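Uncharacterized conserved protein (Methanopyrus kandleri AV19, PDB 2QYA) is of unknown function: a conserved archaeal protein of the DUF424 family, found as a two-chain assembly in which each chain has a mixed beta sheet. Local coordinates at residues I74-G78 / E79-S83; G89-R92 / E93-G97. The protein carries 2 engineered substitutions. All blocks are in the same frame, centred on the assembly; numbering follows the deposited sequence.

Overall arrangement
Contacts 1 and 2 follow one another along the chain, at the two ends of helix 79-87. Contact 1 (74-78 with 79-83) lies in the buried core, its centre about 6 Å from the centre of the chain, where strand 71-77 turns into that helix; small side chains and backbone carbonyls do the packing. Contact 2 (89-92 with 93-97), its centre about 12 Å from the centre of the chain, is a surface turn on the way to strand 97-98, held by charged side chains and backbone bonds. Their centres are about 10 Å apart, and they meet through apolar groups: C82 CB lies 3.7 Å from I96 CG2, and I74 packs on L90.

Contact 1 (I74-G78 / E79-S83); sequences INALG and ELACS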
loop_
_atom_site.group_PDB
_atom_site.type_symbol
_atom_site.label_atom_id
_atom_site.label_comp_id
_atom_site.label_asym_id
_atom_site.label_seq_id
_atom_site.Cartn_x
_atom_site.Cartn_y
_atom_site.Cartn_z
ATOM N N ILE A 74 -1.240 -1.416 7.147
ATOM C CA ILE A 74 -1.962 -0.506 8.044
ATOM C C ILE A 74 -1.043 0.619 8.490
ATOM O O ILE A 74 0.112 0.398 8.874
ATOM C CB ILE A 74 -2.522 -1.237 9.293
ATOM C CG1 ILE A 74 -3.444 -2.383 8.854
ATOM C CG2 ILE A 74 -3.222 -0.239 10.289
ATOM C CD1 ILE A 74 -3.591 -3.485 9.844
ATOM N N ASN A 75 -1.567 1.833 8.388
ATOM C CA ASN A 75 -0.913 3.030 8.841
ATOM C C ASN A 75 -1.938 3.756 9.714
ATOM O O ASN A 75 -3.037 4.052 9.246
ATOM C CB ASN A 75 -0.544 3.940 7.667
ATOM C CG ASN A 75 -0.321 3.175 6.364
ATOM O OD1 ASN A 75 -0.979 3.463 5.359
ATOM N ND2 ASN A 75 0.604 2.190 6.373
ATOM N N ALA A 76 -1.574 4.015 10.971
ATOM C CA ALA A 76 -2.413 4.777 11.892
ATOM C C ALA A 76 -1.642 5.938 12.526
ATOM O O ALA A 76 -0.518 5.772 12.999
ATOM C CB ALA A 76 -3.032 3.848 12.939
ATOM N N LEU A 77 -2.228 7.128 12.459
ATOM C CA LEU A 77 -1.658 8.323 13.016
ATOM C C LEU A 77 -2.647 8.999 14.000
ATOM O O LEU A 77 -3.766 9.414 13.614
ATOM C CB LEU A 77 -1.260 9.293 11.896
ATOM C CG LEU A 77 -0.621 10.626 12.320
ATOM C CD1 LEU A 77 0.834 10.465 12.852
ATOM C CD2 LEU A 77 -0.713 11.684 11.190
ATOM N N GLY A 78 -2.204 9.140 15.254
ATOM C CA GLY A 78 -3.012 9.714 16.333
ATOM C C GLY A 78 -3.339 8.738 17.443
ATOM O O GLY A 78 -3.335 7.521 17.263
ATOM N N GLU A 79 -3.641 9.300 18.608
ATOM C CA GLU A 79 -3.941 8.549 19.819
ATOM C C GLU A 79 -5.161 7.660 19.653
ATOM O O GLU A 79 -5.125 6.479 19.959
ATOM C CB GLU A 79 -4.144 9.543 20.976
ATOM C CG GLU A 79 -4.664 8.934 22.264
ATOM C CD GLU A 79 -4.500 9.867 23.461
ATOM O OE1 GLU A 79 -4.308 11.095 23.252
ATOM O OE2 GLU A 79 -4.569 9.358 24.612
ATOM N N LEU A 80 -6.257 8.239 19.168
ATOM C CA LEU A 80 -7.467 7.477 18.895
ATOM C C LEU A 80 -7.243 6.445 17.799
ATOM O O LEU A 80 -7.640 5.300 17.949
ATOM C CB LEU A 80 -8.600 8.442 18.491
ATOM C CG LEU A 80 -10.031 7.947 18.680
ATOM C CD1 LEU A 80 -10.316 7.777 20.183
ATOM C CD2 LEU A 80 -11.068 8.885 18.006
ATOM N N ALA A 81 -6.609 6.842 16.698
ATOM C CA ALA A 81 -6.303 5.896 15.595
ATOM C C ALA A 81 -5.453 4.688 16.017
ATOM O O ALA A 81 -5.693 3.559 15.578
ATOM C CB ALA A 81 -5.639 6.620 14.402
ATOM N N CYS A 82 -4.468 4.910 16.877
ATOM C CA CYS A 82 -3.650 3.779 17.310
ATOM C C CYS A 82 -4.404 2.887 18.293
ATOM O O CYS A 82 -4.243 1.652 18.280
ATOM C CB CYS A 82 -2.305 4.256 17.837
ATOM S SG CYS A 82 -1.335 4.944 16.484
ATOM N N SER A 83 -5.266 3.508 19.095
ATOM C CA SER A 83 -6.110 2.777 20.038
ATOM C C SER A 83 -7.092 1.898 19.287
ATOM O O SER A 83 -7.466 0.837 19.764
ATOM C CB SER A 83 -6.841 3.744 20.987
ATOM O OG SER A 83 -8.089 4.137 20.440
#
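C82 of the first helical turn leans back over the end of the strand, meeting G78 and A76. Its CB sits 3.5 Å from G78 O, and SG, turned beside its own backbone N and anti to the carbonyl carbon (chi1 -68°), continues toward the strand. There C82 SG lies 3.4 Å from G78 O, 3.7 Å from A76 O and 4.1 Å from A76 CB. A81 fills the neighbouring position: its CB touches L77 O at 3.5 Å and A76 CB at 4.1 Å, small groups that let the helix fold back closely on the strand. The two short axes approach to 6.4 Å and run at 144°, roughly antiparallel. Between them G78, with a positive phi suited to glycine, occupies the N-cap; its O accepts the first main-chain bond of the helix from C82 N, 2.9 Å away (154° at the hydrogen). D23 of strand 16-23 supplies carboxylate oxygens to L80 N and A81 N, satisfying amides that the opening turn cannot pair within the helix. One turn on, S83 OG donates back to L80 O. This is a tight strand-to-helix connection with a glycine N-cap, laid against the mixed sheet.

Contact 2 (G89-R92 / E93-G97); sequences GLAR and EDEIG
R92 bends at chi3 (-49°), swinging its guanidinium back across the turn toward D94 and E95, while D94 takes a chi1 of 64° that sets its carboxylate between its own backbone N and carbonyl carbon, at the edge of the guanidinium, the two planes almost perpendicular. D94 OD1 receives R92 NE at 2.8 Å through its syn lone pair, the oxygen lying slightly off the guanidinium plane; a second, weak bond comes from R92 NH2 at 3.3 Å. E95 approaches differently. Its extended chain lies over one face of the guanidinium, E95 CD above its centre, and the carboxylate stacks there with the two planes 16° apart, so the long 3.6 Å pairing of R92 NH1 with E95 OE2 is one of charge alone. The other oxygen, OE1, takes R92 N at 2.8 Å in an almost straight bond on its anti lone pair. E95 N in turn donates to R92 O at 2.9 Å, and E95 is thus tied to the backbone of R92 in both directions. On the inner side of the turn, I96 CD1 packs on A91 CB at 4.0 Å, and I96 also touches P103 and V105. Upstream, G89 ends helix 79-87 in a Schellman motif; R92 to E95 then form a 3-10 turn braced by a surface salt-bridge network.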
loop_
_atom_site.group_PDB
_atom_site.type_symbol
_atom_site.label_atom_id
_atom_site.label_comp_id
_atom_site.label_asym_id
_atom_site.label_seq_id
_atom_site.Cartn_x
_atom_site.Cartn_y
_atom_site.Cartn_z
ATOM N N GLY A 89 -7.211 -5.773 18.003
ATOM C CA GLY A 89 -6.363 -6.929 18.351
ATOM C C GLY A 89 -5.176 -7.079 17.415
ATOM O O GLY A 89 -4.590 -8.161 17.305
ATOM N N LEU A 90 -4.813 -5.992 16.743
ATOM C CA LEU A 90 -3.841 -6.048 15.676
ATOM C C LEU A 90 -2.435 -5.717 16.172
ATOM O O LEU A 90 -1.442 -6.135 15.568
ATOM C CB LEU A 90 -4.262 -5.093 14.550
ATOM C CG LEU A 90 -4.885 -5.604 13.227
ATOM C CD1 LEU A 90 -5.392 -7.039 13.209
ATOM C CD2 LEU A 90 -5.965 -4.638 12.762
ATOM N N ALA A 91 -2.365 -4.965 17.265
ATOM C CA ALA A 91 -1.104 -4.545 17.861
ATOM C C ALA A 91 -1.272 -4.451 19.375
ATOM O O ALA A 91 -2.387 -4.211 19.843
ATOM C CB ALA A 91 -0.666 -3.207 17.292
ATOM N N ARG A 92 -0.176 -4.662 20.122
ATOM C CA ARG A 92 -0.149 -4.433 21.576
ATOM C C ARG A 92 0.072 -2.952 21.842
ATOM O O ARG A 92 0.723 -2.253 21.058
ATOM C CB ARG A 92 0.989 -5.209 22.269
ATOM C CG ARG A 92 0.981 -6.753 22.164
ATOM C CD ARG A 92 2.108 -7.374 23.057
ATOM N NE ARG A 92 3.422 -6.737 22.856
ATOM C CZ ARG A 92 4.381 -7.186 22.031
ATOM N NH1 ARG A 92 4.205 -8.292 21.314
ATOM N NH2 ARG A 92 5.530 -6.522 21.917
ATOM N N GLU A 93 -0.439 -2.472 22.966
ATOM C CA GLU A 93 -0.253 -1.079 23.325
ATOM C C GLU A 93 1.206 -0.686 23.271
ATOM O O GLU A 93 1.518 0.405 22.803
ATOM C CB GLU A 93 -0.864 -0.758 24.699
ATOM C CG GLU A 93 -2.392 -0.920 24.711
ATOM C CD GLU A 93 -3.054 -0.345 25.954
ATOM O OE1 GLU A 93 -3.807 -1.106 26.627
ATOM O OE2 GLU A 93 -2.807 0.854 26.261
ATOM N N ASP A 94 2.101 -1.584 23.715
ATOM C CA ASP A 94 3.545 -1.259 23.774
ATOM C C ASP A 94 4.279 -1.242 22.427
ATOM O O ASP A 94 5.451 -0.819 22.350
ATOM C CB ASP A 94 4.294 -2.091 24.837
ATOM C CG ASP A 94 4.302 -3.598 24.561
ATOM O OD1 ASP A 94 3.961 -4.068 23.459
ATOM O OD2 ASP A 94 4.698 -4.343 25.484
ATOM N N GLU A 95 3.580 -1.674 21.377
ATOM C CA GLU A 95 4.134 -1.734 20.023
ATOM C C GLU A 95 3.920 -0.437 19.251
ATOM O O GLU A 95 4.587 -0.177 18.245
ATOM C CB GLU A 95 3.520 -2.910 19.258
ATOM C CG GLU A 95 4.113 -4.272 19.633
ATOM C CD GLU A 95 3.419 -5.441 18.945
ATOM O OE1 GLU A 95 2.195 -5.565 19.041
ATOM O OE2 GLU A 95 4.099 -6.269 18.307
ATOM N N ILE A 96 2.999 0.392 19.729
ATOM C CA ILE A 96 2.660 1.625 19.039
ATOM C C ILE A 96 3.871 2.548 19.044
ATOM O O ILE A 96 4.480 2.769 20.086
ATOM C CB ILE A 96 1.425 2.308 19.692
ATOM C CG1 ILE A 96 0.207 1.378 19.678
ATOM C CG2 ILE A 96 1.128 3.668 19.053
ATOM C CD1 ILE A 96 -0.085 0.626 18.326
ATOM N N GLY A 97 4.242 3.079 17.887
ATOM C CA GLY A 97 5.333 4.035 17.853
ATOM C C GLY A 97 4.829 5.447 18.043
ATOM O O GLY A 97 3.811 5.670 18.695
#